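Local coordinates for major capsid protein P2 (Pseudoalteromonas phage pm2, PDB 2VVF) that forms the outer protein shell of a membrane-containing marine phage as trimers of a double jelly-roll subunit, at residues 180-190 and 239-250. Numbering follows the deposited sequence.
Sequences AGVDAVEFQID and IQDLRLKIDSTM
The two central strands of the four-stranded sheet in the C-terminal jelly roll, 182-189 and 242-248, pair antiparallel, the second lying between the first and strand 157-161. Glu186 with Lys245 and Gln188 with Arg243 are hydrogen-bonded pairs; Lys245 N reaches Glu186 O at 2.8 Å. Near Ala184 the register slips by one in a classic beta bulge: Asp183 N donates to Asp247 O (2.8 Å), which Ala184 N meets only weakly, while Asp247 N returns a bond to Ala184 O. Just before the bulge Gly181 O takes three donors: Thr249 N in the carbonyl plane (2.6 Å), Thr249 OG1 tilted from it, and Ser248 OG above it. At the other end Asp190 OD1 accepts Gln240 N (2.6 Å), through its syn lone pair, and Asp241 N (2.8 Å), fixing the lead-in to strand 242-248. Val182, Val185, Phe187, Ile189, Leu242, Leu244 and Ile246 share one face, from which Val182, Val185 and Leu244 pack on strands 171-178 and 218-222. There Val185 CG2 lies alongside Ile246 CG1 (4.1 Å), and Leu244 CD1 meets the edge of the Phe187 ring, which also packs on Met1 of a neighbouring subunit. On the opposite face Gln188 CG sits between its backbone N and carbonyl carbon (chi1 56°), and its extended chain carries OE1 to Lys245 NZ at 3.0 Å, well above the amide plane. Glu186 runs beside Lys245, making a long salt bridge, and Arg243 bridges Asp241 and Glu160. The pair thus separates an apolar face from a polar one, where the Lys245 ammonium probably eases the close approach of the Glu186 and Gln188 oxygens.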
ATOM      1  N   ALA A 180      15.154  27.257   6.675  1.00 31.41           N
ATOM      2  CA  ALA A 180      15.660  27.200   5.307  1.00 31.34           C
ATOM      3  C   ALA A 180      17.146  26.871   5.158  1.00 35.39           C
ATOM      4  O   ALA A 180      17.600  26.553   4.058  1.00 35.15           O
ATOM      5  CB  ALA A 180      15.324  28.485   4.566  1.00 32.03           C
ATOM      6  N   GLY A 181      17.905  26.951   6.248  1.00 31.75           N
ATOM      7  CA  GLY A 181      19.342  26.701   6.176  1.00 31.43           C
ATOM      8  C   GLY A 181      19.873  25.545   7.022  1.00 35.05           C
ATOM      9  O   GLY A 181      21.011  25.590   7.492  1.00 34.68           O
ATOM     10  N   VAL A 182      19.071  24.497   7.190  1.00 31.21           N
ATOM     11  CA  VAL A 182      19.503  23.334   7.959  1.00 30.82           C
ATOM     12  C   VAL A 182      20.224  22.326   7.062  1.00 34.60           C
ATOM     13  O   VAL A 182      19.657  21.829   6.091  1.00 34.21           O
ATOM     14  CB  VAL A 182      18.337  22.695   8.738  1.00 34.47           C
ATOM     15  CG1 VAL A 182      18.799  21.431   9.451  1.00 34.18           C
ATOM     16  CG2 VAL A 182      17.760  23.690   9.734  1.00 34.21           C
ATOM     17  N   ASP A 183      21.484  22.054   7.382  1.00 31.05           N
ATOM     18  CA  ASP A 183      22.305  21.135   6.598  1.00 30.78           C
ATOM     19  C   ASP A 183      22.212  19.699   7.107  1.00 33.75           C
ATOM     20  O   ASP A 183      22.023  18.761   6.329  1.00 33.27           O
ATOM     21  CB  ASP A 183      23.768  21.582   6.621  1.00 32.79           C
ATOM     22  CG  ASP A 183      23.999  22.861   5.845  1.00 45.19           C
ATOM     23  OD1 ASP A 183      23.407  23.013   4.754  1.00 46.08           O
ATOM     24  OD2 ASP A 183      24.780  23.712   6.324  1.00 52.31           O
ATOM     25  N   ALA A 184      22.384  19.533   8.413  1.00 29.45           N
ATOM     26  CA  ALA A 184      22.344  18.214   9.024  1.00 28.81           C
ATOM     27  C   ALA A 184      21.829  18.312  10.450  1.00 31.78           C
ATOM     28  O   ALA A 184      21.885  19.374  11.069  1.00 31.24           O
ATOM     29  CB  ALA A 184      23.724  17.576   9.000  1.00 29.48           C
ATOM     30  N   VAL A 185      21.319  17.198  10.963  1.00 27.70           N
ATOM     31  CA  VAL A 185      20.785  17.154  12.314  1.00 27.16           C
ATOM     32  C   VAL A 185      21.171  15.851  12.993  1.00 30.71           C
ATOM     33  O   VAL A 185      21.373  14.831  12.337  1.00 30.44           O
ATOM     34  CB  VAL A 185      19.252  17.355  12.327  1.00 30.85           C
ATOM     35  CG1 VAL A 185      18.707  17.245  13.749  1.00 30.51           C
ATOM     36  CG2 VAL A 185      18.884  18.695  11.703  1.00 30.60           C
ATOM     37  N   GLU A 186      21.277  15.897  14.314  1.00 27.09           N
ATOM     38  CA  GLU A 186      21.630  14.727  15.100  1.00 26.73           C
ATOM     39  C   GLU A 186      20.674  14.642  16.281  1.00 30.45           C
ATOM     40  O   GLU A 186      20.381  15.650  16.924  1.00 30.13           O
ATOM     41  CB  GLU A 186      23.073  14.848  15.599  1.00 28.10           C
ATOM     42  CG  GLU A 186      23.512  13.742  16.545  1.00 37.68           C
ATOM     43  CD  GLU A 186      24.926  13.946  17.056  1.00 57.05           C
ATOM     44  OE1 GLU A 186      25.799  14.337  16.253  1.00 52.32           O
ATOM     45  OE2 GLU A 186      25.164  13.726  18.262  1.00 50.75           O
ATOM     46  N   PHE A 187      20.166  13.446  16.550  1.00 26.79           N
ATOM     47  CA  PHE A 187      19.247  13.258  17.662  1.00 26.65           C
ATOM     48  C   PHE A 187      19.800  12.251  18.660  1.00 30.95           C
ATOM     49  O   PHE A 187      20.243  11.170  18.282  1.00 30.43           O
ATOM     50  CB  PHE A 187      17.871  12.809  17.166  1.00 28.31           C
ATOM     51  CG  PHE A 187      16.884  12.559  18.270  1.00 29.65           C
ATOM     52  CD1 PHE A 187      16.237  13.615  18.894  1.00 32.56           C
ATOM     53  CD2 PHE A 187      16.614  11.267  18.697  1.00 31.56           C
ATOM     54  CE1 PHE A 187      15.332  13.386  19.918  1.00 33.40           C
ATOM     55  CE2 PHE A 187      15.712  11.032  19.719  1.00 34.27           C
ATOM     56  CZ  PHE A 187      15.068  12.093  20.330  1.00 32.39           C
ATOM     57  N   GLN A 188      19.775  12.610  19.937  1.00 28.13           N
ATOM     58  CA  GLN A 188      20.279  11.718  20.970  1.00 28.18           C
ATOM     59  C   GLN A 188      19.468  11.779  22.255  1.00 32.59           C
ATOM     60  O   GLN A 188      18.849  12.794  22.572  1.00 32.15           O
ATOM     61  CB  GLN A 188      21.752  11.998  21.259  1.00 29.53           C
ATOM     62  CG  GLN A 188      22.049  13.430  21.656  1.00 43.69           C
ATOM     63  CD  GLN A 188      23.484  13.619  22.102  1.00 61.33           C
ATOM     64  OE1 GLN A 188      24.391  13.754  21.278  1.00 55.66           O
ATOM     65  NE2 GLN A 188      23.700  13.612  23.412  1.00 53.63           N
ATOM     66  N   ILE A 189      19.473  10.670  22.984  1.00 29.59           N
ATOM     67  CA  ILE A 189      18.764  10.569  24.250  1.00 29.62           C
ATOM     68  C   ILE A 189      19.705   9.940  25.264  1.00 34.21           C
ATOM     69  O   ILE A 189      20.100   8.784  25.118  1.00 33.97           O
ATOM     70  CB  ILE A 189      17.471   9.740  24.108  1.00 32.69           C
ATOM     71  CG1 ILE A 189      16.513  10.402  23.115  1.00 33.04           C
ATOM     72  CG2 ILE A 189      16.798   9.565  25.463  1.00 33.36           C
ATOM     73  CD1 ILE A 189      15.322   9.547  22.754  1.00 38.58           C
ATOM     74  N   ASP A 190      20.087  10.712  26.275  1.00 31.18           N
ATOM     75  CA  ASP A 190      20.995  10.222  27.305  1.00 31.08           C
ATOM     76  C   ASP A 190      22.348   9.833  26.715  1.00 35.19           C
ATOM     77  O   ASP A 190      22.901   8.782  27.044  1.00 34.75           O
ATOM     78  CB  ASP A 190      20.380   9.024  28.036  1.00 32.80           C
ATOM     79  CG  ASP A 190      19.203   9.415  28.909  1.00 41.82           C
ATOM     80  OD1 ASP A 190      19.126  10.594  29.314  1.00 41.96           O
ATOM     81  OD2 ASP A 190      18.358   8.542  29.195  1.00 47.97           O
ATOM     82  N   ILE A 239      14.495   9.346  31.345  1.00 32.11           N
ATOM     83  CA  ILE A 239      15.382   9.990  30.381  1.00 31.73           C
ATOM     84  C   ILE A 239      15.961  11.251  31.009  1.00 35.38           C
ATOM     85  O   ILE A 239      15.225  12.086  31.536  1.00 34.77           O
ATOM     86  CB  ILE A 239      14.661  10.310  29.058  1.00 34.75           C
ATOM     87  CG1 ILE A 239      14.426   9.030  28.252  1.00 35.10           C
ATOM     88  CG2 ILE A 239      15.468  11.316  28.245  1.00 35.25           C
ATOM     89  CD1 ILE A 239      13.540   9.226  27.039  1.00 41.57           C
ATOM     90  N   GLN A 240      17.282  11.382  30.958  1.00 32.47           N
ATOM     91  CA  GLN A 240      17.958  12.532  31.543  1.00 32.38           C
ATOM     92  C   GLN A 240      18.206  13.640  30.529  1.00 36.25           C
ATOM     93  O   GLN A 240      18.224  14.820  30.880  1.00 36.18           O
ATOM     94  CB  GLN A 240      19.283  12.106  32.179  1.00 33.79           C
ATOM     95  CG  GLN A 240      19.554  12.744  33.529  1.00 51.32           C
ATOM     96  CD  GLN A 240      18.706  12.144  34.633  1.00 71.82           C
ATOM     97  OE1 GLN A 240      19.115  11.194  35.298  1.00 67.29           O
ATOM     98  NE2 GLN A 240      17.510  12.691  34.823  1.00 64.70           N
ATOM     99  N   ASP A 241      18.412  13.258  29.273  1.00 32.53           N
ATOM    100  CA  ASP A 241      18.694  14.229  28.223  1.00 32.01           C
ATOM    101  C   ASP A 241      18.100  13.845  26.871  1.00 34.98           C
ATOM    102  O   ASP A 241      18.367  12.767  26.341  1.00 34.57           O
ATOM    103  CB  ASP A 241      20.204  14.447  28.093  1.00 33.73           C
ATOM    104  CG  ASP A 241      20.552  15.687  27.289  1.00 43.03           C
ATOM    105  OD1 ASP A 241      20.227  16.806  27.742  1.00 43.69           O
ATOM    106  OD2 ASP A 241      21.165  15.544  26.211  1.00 48.08           O
ATOM    107  N   LEU A 242      17.298  14.749  26.322  1.00 30.93           N
ATOM    108  CA  LEU A 242      16.684  14.576  25.010  1.00 30.47           C
ATOM    109  C   LEU A 242      17.208  15.762  24.205  1.00 34.14           C
ATOM    110  O   LEU A 242      16.733  16.889  24.363  1.00 33.78           O
ATOM    111  CB  LEU A 242      15.161  14.645  25.132  1.00 30.45           C
ATOM    112  CG  LEU A 242      14.307  14.109  23.982  1.00 35.00           C
ATOM    113  CD1 LEU A 242      14.684  14.768  22.664  1.00 35.14           C
ATOM    114  CD2 LEU A 242      14.407  12.597  23.888  1.00 37.30           C
ATOM    115  N   ARG A 243      18.239  15.519  23.403  1.00 30.33           N
ATOM    116  CA  ARG A 243      18.898  16.597  22.678  1.00 30.04           C
ATOM    117  C   ARG A 243      18.839  16.542  21.157  1.00 34.02           C
ATOM    118  O   ARG A 243      18.793  15.470  20.554  1.00 33.75           O
ATOM    119  CB  ARG A 243      20.350  16.709  23.145  1.00 29.68           C
ATOM    120  CG  ARG A 243      21.152  17.800  22.471  1.00 38.12           C
ATOM    121  CD  ARG A 243      22.470  17.994  23.193  1.00 44.69           C
ATOM    122  NE  ARG A 243      22.306  17.924  24.642  1.00 48.70           N
ATOM    123  CZ  ARG A 243      22.192  18.986  25.432  1.00 59.17           C
ATOM    124  NH1 ARG A 243      22.234  20.205  24.913  1.00 44.55           N
ATOM    125  NH2 ARG A 243      22.039  18.831  26.739  1.00 44.78           N
ATOM    126  N   LEU A 244      18.889  17.721  20.549  1.00 30.62           N
ATOM    127  CA  LEU A 244      18.869  17.867  19.101  1.00 30.54           C
ATOM    128  C   LEU A 244      20.024  18.783  18.706  1.00 34.52           C
ATOM    129  O   LEU A 244      20.115  19.912  19.183  1.00 34.07           O
ATOM    130  CB  LEU A 244      17.543  18.496  18.664  1.00 30.65           C
ATOM    131  CG  LEU A 244      16.891  18.043  17.357  1.00 35.43           C
ATOM    132  CD1 LEU A 244      16.599  16.551  17.381  1.00 35.61           C
ATOM    133  CD2 LEU A 244      15.613  18.832  17.116  1.00 37.96           C
ATOM    134  N   LYS A 245      20.918  18.287  17.856  1.00 31.29           N
ATOM    135  CA  LYS A 245      22.060  19.076  17.399  1.00 31.20           C
ATOM    136  C   LYS A 245      21.852  19.477  15.943  1.00 35.40           C
ATOM    137  O   LYS A 245      21.958  18.648  15.039  1.00 34.92           O
ATOM    138  CB  LYS A 245      23.361  18.290  17.555  1.00 33.71           C
ATOM    139  CG  LYS A 245      23.788  18.074  18.999  1.00 47.36           C
ATOM    140  CD  LYS A 245      25.213  17.548  19.083  1.00 57.39           C
ATOM    141  CE  LYS A 245      25.742  17.599  20.508  1.00 68.49           C
ATOM    142  NZ  LYS A 245      26.011  16.239  21.050  1.00 77.68           N
ATOM    143  N   ILE A 246      21.533  20.749  15.727  1.00 32.23           N
ATOM    144  CA  ILE A 246      21.258  21.247  14.385  1.00 32.17           C
ATOM    145  C   ILE A 246      22.410  22.023  13.763  1.00 36.72           C
ATOM    146  O   ILE A 246      22.883  23.013  14.322  1.00 36.29           O
ATOM    147  CB  ILE A 246      19.960  22.071  14.348  1.00 35.13           C
ATOM    148  CG1 ILE A 246      18.789  21.243  14.883  1.00 35.43           C
ATOM    149  CG2 ILE A 246      19.682  22.565  12.937  1.00 35.80           C
ATOM    150  CD1 ILE A 246      18.269  21.716  16.220  1.00 41.73           C
ATOM    151  N   ASP A 247      22.836  21.581  12.583  1.00 33.78           N
ATOM    152  CA  ASP A 247      23.900  22.248  11.846  1.00 33.88           C
ATOM    153  C   ASP A 247      23.261  23.113  10.767  1.00 38.40           C
ATOM    154  O   ASP A 247      22.822  22.608   9.734  1.00 38.03           O
ATOM    155  CB  ASP A 247      24.840  21.222  11.207  1.00 35.76           C
ATOM    156  CG  ASP A 247      25.948  20.780  12.147  1.00 45.92           C
ATOM    157  OD1 ASP A 247      25.826  21.014  13.369  1.00 46.52           O
ATOM    158  OD2 ASP A 247      26.936  20.189  11.664  1.00 51.62           O
ATOM    159  N   SER A 248      23.187  24.413  11.025  1.00 35.57           N
ATOM    160  CA  SER A 248      22.571  25.345  10.088  1.00 35.72           C
ATOM    161  C   SER A 248      23.605  26.163   9.320  1.00 40.43           C
ATOM    162  O   SER A 248      24.795  26.136   9.634  1.00 39.98           O
ATOM    163  CB  SER A 248      21.603  26.274  10.824  1.00 39.14           C
ATOM    164  OG  SER A 248      20.729  26.932   9.921  1.00 47.58           O
ATOM    165  N   THR A 249      23.134  26.890   8.313  1.00 37.70           N
ATOM    166  CA  THR A 249      23.995  27.735   7.494  1.00 37.86           C
ATOM    167  C   THR A 249      23.470  29.161   7.559  1.00 42.36           C
ATOM    168  O   THR A 249      24.068  30.089   7.012  1.00 42.01           O
ATOM    169  CB  THR A 249      24.045  27.239   6.037  1.00 46.72           C
ATOM    170  OG1 THR A 249      22.723  27.235   5.484  1.00 48.20           O
ATOM    171  CG2 THR A 249      24.613  25.830   5.974  1.00 44.65           C
ATOM    172  N   MET A 250      22.338  29.321   8.237  1.00 39.23           N
ATOM    173  CA  MET A 250      21.694  30.618   8.372  1.00 39.06           C
ATOM    174  C   MET A 250      21.392  30.909   9.833  1.00 42.86           C
ATOM    175  O   MET A 250      21.294  29.999  10.652  1.00 42.56           O
ATOM    176  CB  MET A 250      20.379  30.623   7.592  1.00 41.43           C
ATOM    177  CG  MET A 250      20.468  31.216   6.205  1.00 45.28           C
ATOM    178  SD  MET A 250      19.003  30.823   5.231  1.00 49.68           S
ATOM    179  CE  MET A 250      19.512  29.278   4.469  1.00 46.40           C
TER